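Local structure of SusD-like protein BACOVA_02651 (Bacteroides ovatus, 5E75) at residues 238-241 with 242-246; 286-289 with 290-294; 384-387 with 388-391; 420-423 with 424-428. The protein binds polysaccharide at the cell surface and probably captures xyloglucan before its transport into the periplasm for degradation. All blocks are in the same frame, centred on the assembly; numbering follows the deposited sequence.

Interaction 1 (238-241 with 242-246)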
loop_
_atom_site.group_PDB
_atom_site.type_symbol
_atom_site.label_atom_id
_atom_site.label_comp_id
_atom_site.label_asym_id
_atom_site.label_seq_id
_atom_site.Cartn_x
_atom_site.Cartn_y
_atom_site.Cartn_z
ATOM N N ASN A 238 14.693 -0.334 11.828
ATOM C CA ASN A 238 13.432 -0.757 12.430
ATOM C C ASN A 238 12.578 -1.598 11.496
ATOM O O ASN A 238 11.390 -1.774 11.755
ATOM C CB ASN A 238 12.641 0.453 12.924
ATOM C CG ASN A 238 13.404 1.246 13.952
ATOM O OD1 ASN A 238 13.994 0.671 14.873
ATOM N ND2 ASN A 238 13.452 2.558 13.782
ATOM N N ASN A 239 13.173 -2.155 10.439
ATOM C CA ASN A 239 12.472 -3.165 9.658
ATOM C C ASN A 239 11.967 -4.221 10.647
ATOM O O ASN A 239 12.676 -4.591 11.590
ATOM C CB ASN A 239 13.403 -3.850 8.651
ATOM C CG ASN A 239 13.601 -3.061 7.360
ATOM O OD1 ASN A 239 12.852 -2.137 7.029
ATOM N ND2 ASN A 239 14.613 -3.454 6.613
ATOM N N ASN A 240 10.739 -4.691 10.446
ATOM C CA ASN A 240 10.153 -5.760 11.261
ATOM C C ASN A 240 9.964 -5.379 12.717
ATOM O O ASN A 240 9.966 -6.216 13.611
ATOM C CB ASN A 240 10.936 -7.061 11.109
ATOM C CG ASN A 240 10.887 -7.568 9.697
ATOM O OD1 ASN A 240 9.829 -7.551 9.069
ATOM N ND2 ASN A 240 12.025 -8.000 9.173
ATOM N N ASN A 241 9.747 -4.099 12.939
ATOM C CA ASN A 241 9.320 -3.600 14.232
ATOM C C ASN A 241 7.963 -4.196 14.623
ATOM O O ASN A 241 7.287 -4.837 13.806
ATOM C CB ASN A 241 9.243 -2.072 14.188
ATOM C CG ASN A 241 8.189 -1.574 13.211
ATOM O OD1 ASN A 241 6.999 -1.591 13.515
ATOM N ND2 ASN A 241 8.624 -1.164 12.024
ATOM N N GLN A 242 7.541 -3.979 15.863
ATOM C CA GLN A 242 6.335 -4.640 16.354
ATOM C C GLN A 242 5.052 -4.221 15.635
ATOM O O GLN A 242 4.070 -4.972 15.648
ATOM C CB GLN A 242 6.170 -4.427 17.858
ATOM C CG GLN A 242 5.920 -2.995 18.266
ATOM C CD GLN A 242 5.566 -2.871 19.730
ATOM O OE1 GLN A 242 4.726 -3.620 20.242
ATOM N NE2 GLN A 242 6.200 -1.926 20.412
ATOM N N GLU A 243 5.059 -3.034 15.025
ATOM C CA GLU A 243 3.903 -2.534 14.268
ATOM C C GLU A 243 3.826 -3.152 12.859
ATOM O O GLU A 243 2.781 -3.090 12.188
ATOM C CB GLU A 243 3.929 -0.993 14.205
ATOM C CG GLU A 243 2.813 -0.376 13.389
ATOM C CD GLU A 243 2.654 1.119 13.595
ATOM O OE1 GLU A 243 3.322 1.689 14.474
ATOM O OE2 GLU A 243 1.857 1.706 12.842
ATOM N N SER A 244 4.925 -3.748 12.410
ATOM C CA SER A 244 4.987 -4.352 11.086
ATOM C C SER A 244 4.362 -5.747 11.133
ATOM O O SER A 244 5.020 -6.731 11.537
ATOM C CB SER A 244 6.447 -4.447 10.637
ATOM O OG SER A 244 6.557 -4.847 9.281
ATOM N N LEU A 245 3.102 -5.865 10.730
ATOM C CA LEU A 245 2.418 -7.156 10.745
ATOM C C LEU A 245 2.802 -8.001 9.532
ATOM O O LEU A 245 2.955 -9.219 9.641
ATOM C CB LEU A 245 0.900 -6.960 10.819
ATOM C CG LEU A 245 0.382 -6.417 12.159
ATOM C CD1 LEU A 245 -1.071 -6.039 12.093
ATOM C CD2 LEU A 245 0.578 -7.463 13.233
ATOM N N LEU A 246 2.987 -7.364 8.381
ATOM C CA LEU A 246 3.369 -8.071 7.169
ATOM C C LEU A 246 4.094 -7.092 6.257
ATOM O O LEU A 246 3.632 -5.965 6.040
ATOM C CB LEU A 246 2.132 -8.638 6.467
ATOM C CG LEU A 246 2.382 -9.646 5.350
ATOM C CD1 LEU A 246 3.095 -10.890 5.888
ATOM C CD2 LEU A 246 1.092 -10.035 4.655
HETATM O O HOH W 1 9.071 -4.106 8.160
HETATM O O HOH W 2 7.069 -7.479 9.147
HETATM O O HOH W 3 7.385 -7.429 12.607
#
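N241 and S244 are the two ends of a type I beta turn, closed by a 3.0 Å bond from S244 N to N241 O. A type II turn from N238 to N241 comes just before it, so N241 finishes one bend and starts the next. N240 takes the positive phi (64°) that the third position of a type II turn requires.

The amide of N241 serves both turns. Its chi1 of 64° tucks CG between the backbone N and the carbonyl carbon, which lets the two branches reach in opposite directions along the chain. ND2 donates to N238 O at 2.8 Å, with the acceptor near the amide plane, and strengthens a carbonyl grip that N241 N makes only weakly. OD1 turns toward E243 N at 2.9 Å, an Asx turn whose bond is weak and bent (128°). With ND2 also bonded to the hydroxyl of Y356, the amide is fixed in its rotation.

CB of S244 rests 4.0 Å from N240 CA, and one water bridges N240 N and S244 OG. A second water sits 2.7 Å from S244 OG and 2.8 Å from N240 OD1, while N240 ND2 bonds to Q249.

The double turn delivers the chain into strand 244-248, which pairs antiparallel with strand 355-359. E243 forms salt bridges with R393 and R359. L245 and L246 make a classic bulge opposite L358, the first packing on helix 360-372 and the second on helix 103-125.

Interaction 2 (286-289 with 290-294)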
loop_
_atom_site.group_PDB
_atom_site.type_symbol
_atom_site.label_atom_id
_atom_site.label_comp_id
_atom_site.label_asym_id
_atom_site.label_seq_id
_atom_site.Cartn_x
_atom_site.Cartn_y
_atom_site.Cartn_z
ATOM N N ILE A 286 -0.698 18.854 -4.224
ATOM C CA ILE A 286 -1.289 19.941 -3.464
ATOM C C ILE A 286 -2.399 19.387 -2.553
ATOM O O ILE A 286 -2.439 19.681 -1.358
ATOM C CB ILE A 286 -1.805 21.004 -4.424
ATOM C CG1 ILE A 286 -0.649 21.642 -5.202
ATOM C CG2 ILE A 286 -2.577 22.090 -3.648
ATOM C CD1 ILE A 286 -1.097 22.603 -6.328
ATOM N N ASP A 287 -3.280 18.567 -3.127
ATOM C CA ASP A 287 -4.362 17.919 -2.391
ATOM C C ASP A 287 -3.834 17.095 -1.211
ATOM O O ASP A 287 -4.302 17.245 -0.076
ATOM C CB ASP A 287 -5.171 17.083 -3.404
ATOM C CG ASP A 287 -5.953 15.922 -2.787
ATOM O OD1 ASP A 287 -6.704 16.115 -1.815
ATOM O OD2 ASP A 287 -5.807 14.802 -3.322
ATOM N N MET A 288 -2.857 16.228 -1.457
ATOM C CA MET A 288 -2.298 15.406 -0.388
ATOM C C MET A 288 -1.687 16.254 0.729
ATOM O O MET A 288 -1.932 16.024 1.922
ATOM C CB MET A 288 -1.242 14.485 -0.962
ATOM C CG MET A 288 -0.607 13.562 0.072
ATOM S SD MET A 288 -1.774 12.318 0.686
ATOM C CE MET A 288 -1.806 12.657 2.442
ATOM N N LEU A 289 -0.906 17.268 0.351
ATOM C CA LEU A 289 -0.279 18.125 1.351
ATOM C C LEU A 289 -1.325 18.826 2.212
ATOM O O LEU A 289 -1.121 19.023 3.411
ATOM C CB LEU A 289 0.671 19.138 0.708
ATOM C CG LEU A 289 1.953 18.533 0.156
ATOM C CD1 LEU A 289 2.638 19.544 -0.755
ATOM C CD2 LEU A 289 2.879 18.087 1.268
ATOM N N GLN A 290 -2.453 19.189 1.618
ATOM C CA GLN A 290 -3.501 19.863 2.376
ATOM C C GLN A 290 -4.217 18.933 3.341
ATOM O O GLN A 290 -4.951 19.382 4.219
ATOM C CB GLN A 290 -4.515 20.505 1.428
ATOM C CG GLN A 290 -3.959 21.697 0.688
ATOM C CD GLN A 290 -4.864 22.171 -0.436
ATOM O OE1 GLN A 290 -5.710 21.420 -0.929
ATOM N NE2 GLN A 290 -4.661 23.415 -0.869
ATOM N N GLN A 291 -4.041 17.624 3.190
ATOM C CA GLN A 291 -4.669 16.682 4.117
ATOM C C GLN A 291 -4.029 16.742 5.500
ATOM O O GLN A 291 -4.690 16.459 6.506
ATOM C CB GLN A 291 -4.605 15.231 3.606
ATOM C CG GLN A 291 -5.270 15.004 2.262
ATOM C CD GLN A 291 -6.670 15.532 2.206
ATOM O OE1 GLN A 291 -6.975 16.453 1.439
ATOM N NE2 GLN A 291 -7.530 14.979 3.019
ATOM N N TYR A 292 -2.746 17.074 5.575
ATOM C CA TYR A 292 -2.098 17.157 6.876
ATOM C C TYR A 292 -2.616 18.365 7.644
ATOM O O TYR A 292 -2.507 19.506 7.194
ATOM C CB TYR A 292 -0.575 17.239 6.739
ATOM C CG TYR A 292 0.012 16.063 5.991
ATOM C CD1 TYR A 292 0.242 14.845 6.623
ATOM C CD2 TYR A 292 0.307 16.167 4.640
ATOM C CE1 TYR A 292 0.753 13.749 5.923
ATOM C CE2 TYR A 292 0.811 15.078 3.930
ATOM C CZ TYR A 292 1.039 13.886 4.581
ATOM O OH TYR A 292 1.533 12.813 3.868
ATOM N N GLU A 293 -3.163 18.107 8.819
ATOM C CA GLU A 293 -3.547 19.194 9.710
ATOM C C GLU A 293 -2.298 19.964 10.103
ATOM O O GLU A 293 -1.193 19.437 10.079
ATOM C CB GLU A 293 -4.276 18.617 10.922
ATOM C CG GLU A 293 -5.606 17.967 10.504
ATOM C CD GLU A 293 -6.318 17.207 11.604
ATOM O OE1 GLU A 293 -6.126 17.533 12.784
ATOM O OE2 GLU A 293 -7.079 16.266 11.272
ATOM N N LEU A 294 -2.469 21.235 10.440
ATOM C CA LEU A 294 -1.341 22.106 10.741
ATOM C C LEU A 294 -0.418 21.513 11.803
ATOM O O LEU A 294 0.806 21.595 11.668
ATOM C CB LEU A 294 -1.837 23.480 11.179
ATOM C CG LEU A 294 -0.775 24.538 11.485
ATOM C CD1 LEU A 294 0.195 24.736 10.333
ATOM C CD2 LEU A 294 -1.505 25.833 11.807
HETATM O O HOH W 4 -0.955 20.831 5.312
#
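M288 and Y292, four residues apart where helix gives way to loop, lean across each other at a slant. The methionine leaves the helix with CG opposite the backbone N (chi1 -179°), then bends at chi2 and again at chi3, which carries the methyl forward along the chain. CE thus lies 3.8 Å from Y292 CZ and 3.6 Å from Y292 OH. The ring also borders on backbone: L289 O lies at its edge, near the ring plane and 3.4 Å from Y292 CD2, whereas M288 O approaches obliquely.

On another side of the helix, I286 and Q290 run side by side and point the same way. Methyl CG2 of I286 is 3.7 Å from Q290 NE2, and the glutamine's CG passes 3.2 Å from I286 O, the carbonyl that Q290 N also uses as its acceptor at 3.0 Å. The third pair, D287 and Q291, is skewed, its flat ends 61° apart. From elsewhere in the fold, R412 holds D287 OD2 in a salt bridge, and Q443 and N49 by hydrogen bonds.

From Q291 on, the backbone bonding shortens in span and weakens. Q291 N binds M288 O at 2.9 Å and reaches D287 O only weakly, and Y292 N makes a weak bond back to L289 O. L289 O also receives a 2.6 Å bond from a water that donates to Y292 O as well, while R409 bonds to Q291 O. This shift from i+4 to i+3 bonding, with carbonyls taken up by water and an arginine, is characteristic of the C-terminal end of a short helix.

Interaction 3 (384-387 with 388-391)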
loop_
_atom_site.group_PDB
_atom_site.type_symbol
_atom_site.label_atom_id
_atom_site.label_comp_id
_atom_site.label_asym_id
_atom_site.label_seq_id
_atom_site.Cartn_x
_atom_site.Cartn_y
_atom_site.Cartn_z
ATOM N N LEU A 384 -13.344 3.894 18.419
ATOM C CA LEU A 384 -12.939 5.292 18.506
ATOM C C LEU A 384 -11.625 5.424 19.278
ATOM O O LEU A 384 -10.757 6.232 18.919
ATOM C CB LEU A 384 -14.045 6.134 19.153
ATOM C CG LEU A 384 -13.754 7.630 19.275
ATOM C CD1 LEU A 384 -13.533 8.294 17.904
ATOM C CD2 LEU A 384 -14.905 8.319 20.054
ATOM N N TYR A 385 -11.460 4.628 20.329
ATOM C CA TYR A 385 -10.217 4.623 21.086
ATOM C C TYR A 385 -9.042 4.319 20.173
ATOM O O TYR A 385 -8.025 5.006 20.220
ATOM C CB TYR A 385 -10.261 3.614 22.239
ATOM C CG TYR A 385 -8.921 3.333 22.883
ATOM C CD1 TYR A 385 -8.259 4.305 23.617
ATOM C CD2 TYR A 385 -8.313 2.096 22.731
ATOM C CE1 TYR A 385 -7.040 4.046 24.205
ATOM C CE2 TYR A 385 -7.105 1.821 23.311
ATOM C CZ TYR A 385 -6.465 2.806 24.051
ATOM O OH TYR A 385 -5.251 2.535 24.624
ATOM N N PHE A 386 -9.170 3.302 19.330
ATOM C CA PHE A 386 -8.041 2.906 18.498
ATOM C C PHE A 386 -7.794 3.901 17.375
ATOM O O PHE A 386 -6.640 4.126 17.011
ATOM C CB PHE A 386 -8.186 1.452 18.026
ATOM C CG PHE A 386 -7.872 0.444 19.120
ATOM C CD1 PHE A 386 -6.580 0.278 19.555
ATOM C CD2 PHE A 386 -8.882 -0.275 19.750
ATOM C CE1 PHE A 386 -6.269 -0.595 20.571
ATOM C CE2 PHE A 386 -8.587 -1.136 20.782
ATOM C CZ PHE A 386 -7.279 -1.302 21.197
ATOM N N PHE A 387 -8.843 4.546 16.865
ATOM C CA PHE A 387 -8.660 5.672 15.959
ATOM C C PHE A 387 -7.816 6.741 16.658
ATOM O O PHE A 387 -6.844 7.282 16.095
ATOM C CB PHE A 387 -10.021 6.256 15.541
ATOM C CG PHE A 387 -9.932 7.500 14.705
ATOM C CD1 PHE A 387 -9.773 8.749 15.297
ATOM C CD2 PHE A 387 -10.023 7.434 13.326
ATOM C CE1 PHE A 387 -9.689 9.892 14.531
ATOM C CE2 PHE A 387 -9.947 8.594 12.549
ATOM C CZ PHE A 387 -9.764 9.815 13.161
ATOM N N ASN A 388 -8.173 7.030 17.904
ATOM C CA ASN A 388 -7.491 8.081 18.636
ATOM C C ASN A 388 -6.076 7.726 19.066
ATOM O O ASN A 388 -5.264 8.631 19.305
ATOM C CB ASN A 388 -8.363 8.585 19.801
ATOM C CG ASN A 388 -9.403 9.579 19.336
ATOM O OD1 ASN A 388 -9.167 10.356 18.412
ATOM N ND2 ASN A 388 -10.555 9.570 19.976
ATOM N N ARG A 389 -5.739 6.433 19.116
ATOM C CA ARG A 389 -4.360 6.029 19.340
ATOM C C ARG A 389 -3.492 6.448 18.151
ATOM O O ARG A 389 -2.336 6.828 18.329
ATOM C CB ARG A 389 -4.246 4.517 19.560
ATOM C CG ARG A 389 -4.673 4.030 20.954
ATOM C CD ARG A 389 -3.651 4.412 22.027
ATOM N NE ARG A 389 -2.376 3.777 21.735
ATOM C CZ ARG A 389 -1.234 4.401 21.443
ATOM N NH1 ARG A 389 -1.133 5.724 21.479
ATOM N NH2 ARG A 389 -0.158 3.680 21.147
ATOM N N VAL A 390 -4.052 6.369 16.941
ATOM C CA VAL A 390 -3.314 6.795 15.751
ATOM C C VAL A 390 -3.067 8.317 15.806
ATOM O O VAL A 390 -1.963 8.805 15.511
ATOM C CB VAL A 390 -4.040 6.366 14.463
ATOM C CG1 VAL A 390 -3.291 6.865 13.230
ATOM C CG2 VAL A 390 -4.176 4.843 14.404
ATOM N N ARG A 391 -4.095 9.067 16.185
ATOM C CA ARG A 391 -3.964 10.516 16.379
ATOM C C ARG A 391 -2.901 10.829 17.440
ATOM O O ARG A 391 -2.043 11.714 17.256
ATOM C CB ARG A 391 -5.296 11.104 16.857
ATOM C CG ARG A 391 -6.504 10.862 15.951
ATOM C CD ARG A 391 -6.566 11.808 14.781
ATOM N NE ARG A 391 -6.728 13.212 15.187
ATOM C CZ ARG A 391 -6.840 14.215 14.325
ATOM N NH1 ARG A 391 -6.851 13.983 13.019
ATOM N NH2 ARG A 391 -6.968 15.467 14.761
#
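Helical bonding joins L384-F387 to N388-R391, from N388 N to L384 O and R389 N to Y385 O at 2.9 Å each, on to a longer but straight bond from R391 N to F387 O (162°); V390 N is held weakly by both F386 O and F387 O.

Y385 and R389 point the same way off the helix, and the arginine's aliphatic part lies over the tyrosine. R389 CG makes a CH-pi contact with the Y385 ring, 4.0 Å from its centroid and 21° off the normal, and CD continues past the hydroxyl at 3.6 Å from Y385 OH. Bends at chi2 and chi3 carry the guanidinium to E392 and D225, its salt-bridge partners.

F387 and R391 repeat the theme with different geometry. Here the ring and guanidinium planes are nearly parallel, 12° apart, but it is the methylenes that touch: R391 CG is 3.6 Å from F387 CE1. The charged end bridges E410 and E293 and bonds to N397 O. N388 places OD1 in plane at the edge of the F387 ring, 3.6 Å from F387 CD1, while its ND2 bonds to K399 O and packs 3.8 Å from L384 CG.

Such i to i+4 aromatic-arginine pairing, with apolar shafts over one ring and against the other and charged ends carried on to acidic partners, marks a buried helix that touches helices 360-372, 404-415 and 205-221.

Interaction 4 (420-423 with 424-428)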
loop_
_atom_site.group_PDB
_atom_site.type_symbol
_atom_site.label_atom_id
_atom_site.label_comp_id
_atom_site.label_asym_id
_atom_site.label_seq_id
_atom_site.Cartn_x
_atom_site.Cartn_y
_atom_site.Cartn_z
ATOM N N SER A 420 -0.787 2.293 -0.689
ATOM C CA SER A 420 -2.003 1.668 -0.200
ATOM C C SER A 420 -3.261 2.520 -0.382
ATOM O O SER A 420 -4.360 1.987 -0.439
ATOM C CB SER A 420 -1.842 1.341 1.286
ATOM O OG SER A 420 -1.516 2.506 2.019
ATOM N N ASN A 421 -3.124 3.833 -0.452
ATOM C CA ASN A 421 -4.296 4.688 -0.448
ATOM C C ASN A 421 -5.222 4.433 -1.623
ATOM O O ASN A 421 -6.429 4.524 -1.461
ATOM C CB ASN A 421 -3.912 6.173 -0.368
ATOM C CG ASN A 421 -3.446 6.599 1.013
ATOM O OD1 ASN A 421 -3.793 5.986 2.030
ATOM N ND2 ASN A 421 -2.673 7.665 1.051
ATOM N N TRP A 422 -4.699 4.101 -2.799
ATOM C CA TRP A 422 -5.592 3.911 -3.942
ATOM C C TRP A 422 -6.534 2.733 -3.713
ATOM O O TRP A 422 -7.713 2.790 -4.046
ATOM C CB TRP A 422 -4.849 3.735 -5.264
ATOM C CG TRP A 422 -5.827 3.432 -6.379
ATOM C CD1 TRP A 422 -5.859 2.319 -7.170
ATOM C CD2 TRP A 422 -6.930 4.254 -6.798
ATOM N NE1 TRP A 422 -6.915 2.390 -8.059
ATOM C CE2 TRP A 422 -7.583 3.571 -7.846
ATOM C CE3 TRP A 422 -7.430 5.493 -6.388
ATOM C CZ2 TRP A 422 -8.712 4.087 -8.468
ATOM C CZ3 TRP A 422 -8.545 5.998 -7.003
ATOM C CH2 TRP A 422 -9.165 5.310 -8.048
ATOM N N TYR A 423 -6.004 1.641 -3.168
ATOM C CA TYR A 423 -6.825 0.454 -2.949
ATOM C C TYR A 423 -7.975 0.761 -2.004
ATOM O O TYR A 423 -9.091 0.273 -2.201
ATOM C CB TYR A 423 -5.963 -0.701 -2.410
ATOM C CG TYR A 423 -4.832 -1.095 -3.344
ATOM C CD1 TYR A 423 -5.113 -1.802 -4.490
ATOM C CD2 TYR A 423 -3.495 -0.825 -3.053
ATOM C CE1 TYR A 423 -4.111 -2.201 -5.350
ATOM C CE2 TYR A 423 -2.483 -1.176 -3.938
ATOM C CZ TYR A 423 -2.814 -1.875 -5.076
ATOM O OH TYR A 423 -1.876 -2.317 -5.991
ATOM N N ASP A 424 -7.714 1.570 -0.982
ATOM C CA ASP A 424 -8.761 1.992 -0.065
ATOM C C ASP A 424 -9.796 2.866 -0.784
ATOM O O ASP A 424 -10.990 2.750 -0.517
ATOM C CB ASP A 424 -8.187 2.768 1.112
ATOM C CG ASP A 424 -7.331 1.933 2.003
ATOM O OD1 ASP A 424 -7.442 0.706 1.947
ATOM O OD2 ASP A 424 -6.575 2.546 2.790
ATOM N N MET A 425 -9.352 3.732 -1.688
ATOM C CA MET A 425 -10.272 4.579 -2.442
ATOM C C MET A 425 -11.174 3.755 -3.367
ATOM O O MET A 425 -12.344 4.100 -3.532
ATOM C CB MET A 425 -9.528 5.658 -3.223
ATOM C CG MET A 425 -8.976 6.732 -2.336
ATOM S SD MET A 425 -7.974 7.900 -3.241
ATOM C CE MET A 425 -7.557 9.053 -1.925
ATOM N N VAL A 426 -10.660 2.678 -3.963
ATOM C CA VAL A 426 -11.507 1.813 -4.784
ATOM C C VAL A 426 -12.575 1.134 -3.925
ATOM O O VAL A 426 -13.747 1.060 -4.323
ATOM C CB VAL A 426 -10.677 0.769 -5.572
ATOM C CG1 VAL A 426 -11.583 -0.172 -6.333
ATOM C CG2 VAL A 426 -9.718 1.489 -6.521
ATOM N N THR A 427 -12.178 0.638 -2.751
ATOM C CA THR A 427 -13.143 0.064 -1.819
ATOM C C THR A 427 -14.261 1.062 -1.494
ATOM O O THR A 427 -15.441 0.721 -1.525
ATOM C CB THR A 427 -12.464 -0.419 -0.536
ATOM O OG1 THR A 427 -11.619 -1.523 -0.856
ATOM C CG2 THR A 427 -13.473 -0.873 0.500
ATOM N N TRP A 428 -13.891 2.295 -1.174
ATOM C CA TRP A 428 -14.891 3.313 -0.885
ATOM C C TRP A 428 -15.768 3.614 -2.108
ATOM O O TRP A 428 -16.974 3.832 -1.957
ATOM C CB TRP A 428 -14.229 4.595 -0.340
ATOM C CG TRP A 428 -13.671 4.459 1.038
ATOM C CD1 TRP A 428 -14.230 3.795 2.113
ATOM C CD2 TRP A 428 -12.445 5.015 1.519
ATOM N NE1 TRP A 428 -13.412 3.902 3.215
ATOM C CE2 TRP A 428 -12.311 4.641 2.873
ATOM C CE3 TRP A 428 -11.435 5.785 0.927
ATOM C CZ2 TRP A 428 -11.210 5.015 3.635
ATOM C CZ3 TRP A 428 -10.342 6.140 1.671
ATOM C CH2 TRP A 428 -10.234 5.753 3.015
HETATM O O HOH W 5 -4.124 3.341 2.917
#
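W422 swings its indole opposite the backbone N (chi1 175°), and V426, one turn on, directs CG2 away from its own carbonyl carbon, so that this methyl comes down on the ring. CG2 stands 3.1 Å above the indole plane, displaced toward the rim, and lies 3.3 Å from W422 CE2, a tight fit. M425 meets the same indole differently. Its extended chain crosses W422 at about a right angle, with M425 CB 3.8 Å from W422 CE3 and SD at the ring's edge, 5.2 Å from the centroid of the six-membered ring and 75° off the normal: an edge-on Met-aromatic contact. The ring of F440 meets the indole as well.

These residues form the first turns of helix 421-431, a buried helix in the helix-rich SusD fold, packed against helices 404-415 and 433-441. Its i to i+4 bonds are regular: M425 N to N421 O and V426 N to W422 O are both 3.0 Å. S420 occupies the N-cap position, yet its side chain makes no capping bond; its carbonyl takes only a weak bond from D424 N. OG donates instead to a water, which in turn donates to N421 OD1 and, at 2.6 Å, to D424 OD2. The water thereby ties three polar side chains together at the start of the helix. D424 OD2 is shared with R411 in a salt bridge that probably stabilises its negative charge, while N421 ND2 bonds to D50. Farther along, T427 N binds Y423 O at 3.2 Å, and the hydroxyl of Y423 reaches that of Y35.

The four contacts follow one another along the chain without nesting or crossing, each local to a few residues. Interaction 1 closes the double turn that enters strand 244-248. Interaction 2 covers helix 286-291 and its exit, and interaction 3 belongs to helix 382-393, about 20 Å from it between centres. These two touch directly: E293 forms a salt bridge with R391, tying the chain after helix 286-291 to helix 382-393. Interaction 1 connects to helix 382-393 less directly, through R393 and through D225, a partner of both Q242 and R389. Interaction 4, nearest the centre of the chain, shares helix 404-415 with interactions 2 and 3 as a common packing partner.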